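PDB 5YVD: Nsp15 from Middle East respiratory syndrome-related coronavirus, which cleaves RNA as a coronavirus endoribonuclease of the EndoU family, probably with a preference for uridylates, and assembles as a hexamer. Local coordinates for residues S65-K70 / V171-Y176; F69-N74 / P318-M323. All coordinates share one frame; numbering follows the deposited sequence.

How the contacts relate
The two contacts show how one short helix with its lead-in can serve two neighbours. Their segments overlap at Phe69 and Lys70, of which Lys70 takes part in contact 2; their centres lie about 11 Å apart, and Pro67 of contact 1 packs on Leu72 of the helix used by contact 2. Contact 1 stays within the middle domain: all its touching residues are buried, and its chemistry is apolar, a proline on an aromatic face with no hydrogen bond across. Contact 2 is only partly buried and joins the middle domain to a beta hairpin of the endoribonuclease domain. There an amide-to-carbonyl hydrogen bond, with a long and doubtful salt bridge, stands beside leucine packing.

Contact 1: S65-K70 / V171-Y176; sequences SHPDFK and VKFYLY
A buried apolar contact inside the middle domain, carried by Pro67 against Phe173 and Leu175, sets the loop that leads into helix 69-74 against the start of strand 174-178 and the residues just before it. It illustrates how a proline ring can pack on an aromatic one through a CH-pi interaction. Pro67 CD sits over one face of the Phe173 ring, 3.8 Å from its centroid and 14° off the ring normal, displaced a little toward the rim. Phe173 CG lies anti to its own carbonyl carbon (chi1 -73°), on a side chain that starts out toward the loop and lies roughly perpendicular to Pro67. Next along the proline ring, Pro67 CG meets Leu175 CD2 at 3.8 Å, the two side chains running antiparallel alongside one another. The hydroxyl of Ser65 comes to the edge of the aromatic ring, with OG 3.5 Å from Phe173 CZ, while its hydrogen bond is made with Pro170 O. No hydrogen bond joins the two segments. Within the loop, His66 ND1 donates to Pro67 O at 2.8 Å from above the carbonyl plane, a bond that ties the imidazole to the backbone of the proline. Strand 153-156 flanks the contact, where Ala154 touches Phe173 and Phe156 touches Ser65, and Leu175 rests on Met148 of strand 148-149 and Ile137 of strand 134-138, the two sheet neighbours of strand 174-178.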
loop_
_atom_site.group_PDB
_atom_site.type_symbol
_atom_site.label_atom_id
_atom_site.label_comp_id
_atom_site.label_asym_id
_atom_site.label_seq_id
_atom_site.Cartn_x
_atom_site.Cartn_y
_atom_site.Cartn_z
ATOM N N SER A 65 -32.073 3.846 -15.342
ATOM C CA SER A 65 -32.111 2.427 -15.695
ATOM C C SER A 65 -31.354 2.179 -16.991
ATOM O O SER A 65 -31.144 3.086 -17.807
ATOM C CB SER A 65 -33.545 1.936 -15.849
ATOM O OG SER A 65 -34.242 2.671 -16.845
ATOM N N HIS A 66 -30.923 0.948 -17.183
ATOM C CA HIS A 66 -30.285 0.590 -18.438
ATOM C C HIS A 66 -30.344 -0.909 -18.617
ATOM O O HIS A 66 -30.549 -1.629 -17.635
ATOM C CB HIS A 66 -28.839 1.101 -18.496
ATOM C CG HIS A 66 -27.966 0.630 -17.377
ATOM N ND1 HIS A 66 -27.259 -0.550 -17.431
ATOM C CD2 HIS A 66 -27.656 1.201 -16.187
ATOM C CE1 HIS A 66 -26.565 -0.697 -16.314
ATOM N NE2 HIS A 66 -26.784 0.354 -15.541
ATOM N N PRO A 67 -30.181 -1.388 -19.860
ATOM C CA PRO A 67 -30.067 -2.826 -20.118
ATOM C C PRO A 67 -28.983 -3.443 -19.282
ATOM O O PRO A 67 -27.995 -2.785 -18.979
ATOM C CB PRO A 67 -29.697 -2.903 -21.598
ATOM C CG PRO A 67 -30.236 -1.648 -22.194
ATOM C CD PRO A 67 -30.229 -0.601 -21.103
ATOM N N ASP A 68 -29.163 -4.695 -18.883
ATOM C CA ASP A 68 -28.210 -5.309 -17.957
ATOM C C ASP A 68 -26.867 -5.507 -18.659
ATOM O O ASP A 68 -26.810 -5.725 -19.871
ATOM C CB ASP A 68 -28.765 -6.627 -17.379
ATOM C CG ASP A 68 -27.915 -7.172 -16.223
ATOM O OD1 ASP A 68 -27.046 -6.419 -15.704
ATOM O OD2 ASP A 68 -28.121 -8.353 -15.841
ATOM N N PHE A 69 -25.793 -5.434 -17.896
ATOM C CA PHE A 69 -24.451 -5.399 -18.475
ATOM C C PHE A 69 -24.158 -6.494 -19.480
ATOM O O PHE A 69 -23.515 -6.231 -20.502
ATOM C CB PHE A 69 -23.390 -5.426 -17.374
ATOM C CG PHE A 69 -23.522 -4.298 -16.401
ATOM C CD1 PHE A 69 -23.136 -3.032 -16.754
ATOM C CD2 PHE A 69 -24.076 -4.506 -15.152
ATOM C CE1 PHE A 69 -23.281 -1.987 -15.881
ATOM C CE2 PHE A 69 -24.218 -3.458 -14.268
ATOM C CZ PHE A 69 -23.818 -2.196 -14.634
ATOM N N LYS A 70 -24.607 -7.713 -19.197
ATOM C CA LYS A 70 -24.326 -8.845 -20.078
ATOM C C LYS A 70 -24.850 -8.614 -21.496
ATOM O O LYS A 70 -24.313 -9.173 -22.454
ATOM C CB LYS A 70 -24.920 -10.142 -19.509
ATOM C CG LYS A 70 -26.422 -10.253 -19.690
ATOM C CD LYS A 70 -27.125 -11.159 -18.702
ATOM C CE LYS A 70 -28.628 -10.879 -18.736
ATOM N NZ LYS A 70 -29.403 -11.806 -17.868
ATOM N N VAL A 171 -37.993 0.361 -18.721
ATOM C CA VAL A 171 -37.523 -1.021 -18.599
ATOM C C VAL A 171 -37.413 -1.678 -19.993
ATOM O O VAL A 171 -36.528 -2.505 -20.269
ATOM C CB VAL A 171 -38.482 -1.821 -17.689
ATOM C CG1 VAL A 171 -38.079 -3.287 -17.609
ATOM C CG2 VAL A 171 -38.523 -1.216 -16.300
ATOM N N LYS A 172 -38.323 -1.322 -20.889
ATOM C CA LYS A 172 -38.282 -1.884 -22.230
ATOM C C LYS A 172 -37.366 -1.024 -23.087
ATOM O O LYS A 172 -37.702 0.128 -23.427
ATOM C CB LYS A 172 -39.690 -1.974 -22.832
ATOM C CG LYS A 172 -39.727 -2.609 -24.226
ATOM C CD LYS A 172 -40.260 -4.029 -24.254
ATOM C CE LYS A 172 -39.602 -4.955 -23.258
ATOM N NZ LYS A 172 -40.096 -6.323 -23.533
ATOM N N PHE A 173 -36.212 -1.584 -23.437
ATOM C CA PHE A 173 -35.251 -0.836 -24.231
ATOM C C PHE A 173 -35.237 -1.337 -25.658
ATOM O O PHE A 173 -35.423 -2.525 -25.905
ATOM C CB PHE A 173 -33.853 -0.840 -23.595
ATOM C CG PHE A 173 -33.757 0.037 -22.375
ATOM C CD1 PHE A 173 -33.910 -0.502 -21.090
ATOM C CD2 PHE A 173 -33.564 1.409 -22.508
ATOM C CE1 PHE A 173 -33.837 0.307 -19.965
ATOM C CE2 PHE A 173 -33.485 2.228 -21.385
ATOM C CZ PHE A 173 -33.625 1.682 -20.115
ATOM N N TYR A 174 -35.077 -0.395 -26.584
ATOM C CA TYR A 174 -34.981 -0.678 -27.993
ATOM C C TYR A 174 -33.532 -0.377 -28.306
ATOM O O TYR A 174 -33.030 0.726 -28.061
ATOM C CB TYR A 174 -35.978 0.174 -28.794
ATOM C CG TYR A 174 -37.406 -0.067 -28.349
ATOM C CD1 TYR A 174 -38.125 -1.162 -28.810
ATOM C CD2 TYR A 174 -38.031 0.774 -27.421
ATOM C CE1 TYR A 174 -39.436 -1.397 -28.394
ATOM C CE2 TYR A 174 -39.342 0.542 -26.994
ATOM C CZ TYR A 174 -40.037 -0.550 -27.490
ATOM O OH TYR A 174 -41.325 -0.804 -27.076
ATOM N N LEU A 175 -32.872 -1.400 -28.822
ATOM C CA LEU A 175 -31.435 -1.492 -28.885
ATOM C C LEU A 175 -30.985 -1.599 -30.319
ATOM O O LEU A 175 -31.443 -2.485 -31.047
ATOM C CB LEU A 175 -31.016 -2.758 -28.155
ATOM C CG LEU A 175 -31.238 -2.680 -26.644
ATOM C CD1 LEU A 175 -31.483 -4.064 -26.083
ATOM C CD2 LEU A 175 -30.054 -2.017 -25.952
ATOM N N TYR A 176 -30.085 -0.713 -30.733
ATOM C CA TYR A 176 -29.638 -0.695 -32.126
ATOM C C TYR A 176 -28.153 -0.915 -32.188
ATOM O O TYR A 176 -27.419 -0.546 -31.285
ATOM C CB TYR A 176 -30.020 0.624 -32.803
ATOM C CG TYR A 176 -31.501 0.893 -32.737
ATOM C CD1 TYR A 176 -32.313 0.653 -33.834
ATOM C CD2 TYR A 176 -32.099 1.340 -31.576
ATOM C CE1 TYR A 176 -33.686 0.860 -33.787
ATOM C CE2 TYR A 176 -33.473 1.556 -31.519
ATOM C CZ TYR A 176 -34.264 1.311 -32.636
ATOM O OH TYR A 176 -35.626 1.531 -32.624
#

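Contact 2: F69-N74 / P318-M323; sequences FKLLHN and PIDLTM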
loop_
_atom_site.group_PDB
_atom_site.type_symbol
_atom_site.label_atom_id
_atom_site.label_comp_id
_atom_site.label_asym_id
_atom_site.label_seq_id
_atom_site.Cartn_x
_atom_site.Cartn_y
_atom_site.Cartn_z
ATOM N N PHE A 69 -25.793 -5.434 -17.896
ATOM C CA PHE A 69 -24.451 -5.399 -18.475
ATOM C C PHE A 69 -24.158 -6.494 -19.480
ATOM O O PHE A 69 -23.515 -6.231 -20.502
ATOM C CB PHE A 69 -23.390 -5.426 -17.374
ATOM C CG PHE A 69 -23.522 -4.298 -16.401
ATOM C CD1 PHE A 69 -23.136 -3.032 -16.754
ATOM C CD2 PHE A 69 -24.076 -4.506 -15.152
ATOM C CE1 PHE A 69 -23.281 -1.987 -15.881
ATOM C CE2 PHE A 69 -24.218 -3.458 -14.268
ATOM C CZ PHE A 69 -23.818 -2.196 -14.634
ATOM N N LYS A 70 -24.607 -7.713 -19.197
ATOM C CA LYS A 70 -24.326 -8.845 -20.078
ATOM C C LYS A 70 -24.850 -8.614 -21.496
ATOM O O LYS A 70 -24.313 -9.173 -22.454
ATOM C CB LYS A 70 -24.920 -10.142 -19.509
ATOM C CG LYS A 70 -26.422 -10.253 -19.690
ATOM C CD LYS A 70 -27.125 -11.159 -18.702
ATOM C CE LYS A 70 -28.628 -10.879 -18.736
ATOM N NZ LYS A 70 -29.403 -11.806 -17.868
ATOM N N LEU A 71 -25.901 -7.808 -21.650
ATOM C CA LEU A 71 -26.354 -7.467 -22.987
ATOM C C LEU A 71 -25.347 -6.521 -23.660
ATOM O O LEU A 71 -24.997 -6.671 -24.837
ATOM C CB LEU A 71 -27.746 -6.853 -22.948
ATOM C CG LEU A 71 -28.889 -7.724 -22.388
ATOM C CD1 LEU A 71 -30.229 -7.075 -22.704
ATOM C CD2 LEU A 71 -28.888 -9.151 -22.904
ATOM N N LEU A 72 -24.848 -5.560 -22.906
ATOM C CA LEU A 72 -23.886 -4.639 -23.463
ATOM C C LEU A 72 -22.665 -5.414 -23.890
ATOM O O LEU A 72 -22.221 -5.280 -25.017
ATOM C CB LEU A 72 -23.526 -3.559 -22.455
ATOM C CG LEU A 72 -24.725 -2.797 -21.867
ATOM C CD1 LEU A 72 -24.201 -1.612 -21.062
ATOM C CD2 LEU A 72 -25.738 -2.343 -22.917
ATOM N N HIS A 73 -22.165 -6.261 -23.000
ATOM C CA HIS A 73 -21.012 -7.131 -23.306
ATOM C C HIS A 73 -21.234 -8.029 -24.525
ATOM O O HIS A 73 -20.343 -8.193 -25.337
ATOM C CB HIS A 73 -20.663 -7.969 -22.071
ATOM C CG HIS A 73 -19.667 -9.058 -22.319
ATOM N ND1 HIS A 73 -18.372 -8.811 -22.716
ATOM C CD2 HIS A 73 -19.768 -10.399 -22.182
ATOM C CE1 HIS A 73 -17.722 -9.954 -22.830
ATOM N NE2 HIS A 73 -18.546 -10.935 -22.508
ATOM N N ASN A 74 -22.426 -8.585 -24.666
ATOM C CA ASN A 74 -22.714 -9.463 -25.784
ATOM C C ASN A 74 -22.907 -8.719 -27.131
ATOM O O ASN A 74 -22.684 -9.310 -28.192
ATOM C CB ASN A 74 -23.933 -10.340 -25.471
ATOM C CG ASN A 74 -23.681 -11.333 -24.338
ATOM O OD1 ASN A 74 -22.575 -11.416 -23.788
ATOM N ND2 ASN A 74 -24.722 -12.077 -23.969
ATOM N N PRO A 318 -30.056 -19.048 -29.902
ATOM C CA PRO A 318 -29.976 -17.603 -29.790
ATOM C C PRO A 318 -30.556 -17.135 -28.450
ATOM O O PRO A 318 -31.735 -17.343 -28.182
ATOM C CB PRO A 318 -30.817 -17.112 -30.972
ATOM C CG PRO A 318 -31.822 -18.176 -31.180
ATOM C CD PRO A 318 -31.163 -19.465 -30.787
ATOM N N ILE A 319 -29.699 -16.538 -27.622
ATOM C CA ILE A 319 -30.018 -16.086 -26.279
ATOM C C ILE A 319 -29.244 -14.822 -25.949
ATOM O O ILE A 319 -28.064 -14.708 -26.293
ATOM C CB ILE A 319 -29.574 -17.117 -25.225
ATOM C CG1 ILE A 319 -30.278 -18.456 -25.434
ATOM C CG2 ILE A 319 -29.864 -16.602 -23.821
ATOM C CD1 ILE A 319 -29.729 -19.580 -24.586
ATOM N N ASP A 320 -29.871 -13.885 -25.252
ATOM C CA ASP A 320 -29.139 -12.716 -24.764
ATOM C C ASP A 320 -28.323 -12.052 -25.902
ATOM O O ASP A 320 -27.181 -11.599 -25.702
ATOM C CB ASP A 320 -28.215 -13.104 -23.575
ATOM C CG ASP A 320 -28.987 -13.330 -22.252
ATOM O OD1 ASP A 320 -30.219 -13.213 -22.221
ATOM O OD2 ASP A 320 -28.359 -13.626 -21.218
ATOM N N LEU A 321 -28.921 -12.019 -27.090
ATOM C CA LEU A 321 -28.364 -11.327 -28.247
ATOM C C LEU A 321 -27.087 -11.946 -28.867
ATOM O O LEU A 321 -26.557 -11.374 -29.808
ATOM C CB LEU A 321 -28.177 -9.835 -27.942
ATOM C CG LEU A 321 -29.415 -9.115 -27.366
ATOM C CD1 LEU A 321 -29.116 -7.678 -26.953
ATOM C CD2 LEU A 321 -30.587 -9.111 -28.334
ATOM N N THR A 322 -26.636 -13.103 -28.362
ATOM C CA THR A 322 -25.533 -13.912 -28.955
ATOM C C THR A 322 -26.044 -15.305 -29.318
ATOM O O THR A 322 -27.239 -15.602 -29.170
ATOM C CB THR A 322 -24.380 -14.166 -27.959
ATOM O OG1 THR A 322 -24.534 -13.322 -26.816
ATOM C CG2 THR A 322 -23.008 -13.952 -28.608
ATOM N N MET A 323 -25.136 -16.160 -29.780
ATOM C CA MET A 323 -25.433 -17.584 -29.922
ATOM C C MET A 323 -24.883 -18.274 -28.708
ATOM O O MET A 323 -23.742 -18.014 -28.353
ATOM C CB MET A 323 -24.795 -18.178 -31.192
ATOM C CG MET A 323 -25.464 -19.464 -31.668
ATOM S SD MET A 323 -27.150 -19.204 -32.310
ATOM C CE MET A 323 -26.840 -19.043 -34.073
#
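Asp320, in the turn between strands 312-319 and 322-331, is the first residue to meet helix 69-74, and the contact runs on through Leu321 and Thr322: a worked case of a tight turn docking on a helix of another domain. In this type I' beta turn from Ile319 to Thr322, Asp320 and Leu321 occupy the two central positions with positive phi. The position of Asp320 OD2 is doubtful, since it is modelled too close to another atom, and so is its long salt bridge to Lys70 NZ, at 4.0 Å. Lys70 NZ also hydrogen-bonds the hydroxyls of Ser194, Thr192 and Tyr153; Asp320 OD1 hydrogen-bonds the backbone N of Thr192, and OD2 is paired with Thr271 OG1. Leu71 CD2 packs on CA and CB of Asp320, 4.0 Å from CA. Asn74 CG lies anti to the carbonyl carbon (chi1 -66°), on a CB directed toward the turn. Asn74 ND2 donates to Asp320 O at 3.0 Å, nearly straight (169°) and in its own amide plane, and is also hydrogen-bonded to Thr271 OG1. Leu321 CD1 adds apolar packing, 4.3 Å from Leu71 CB. Thr322 OG1 is 3.1 Å from Asn74 ND2 without a hydrogen bond, and donates weakly to Asp320 O. The turn links antiparallel neighbours 312-319 and 322-331 in the endoribonuclease domain, and Tyr191 touches both Asp320 and Leu321.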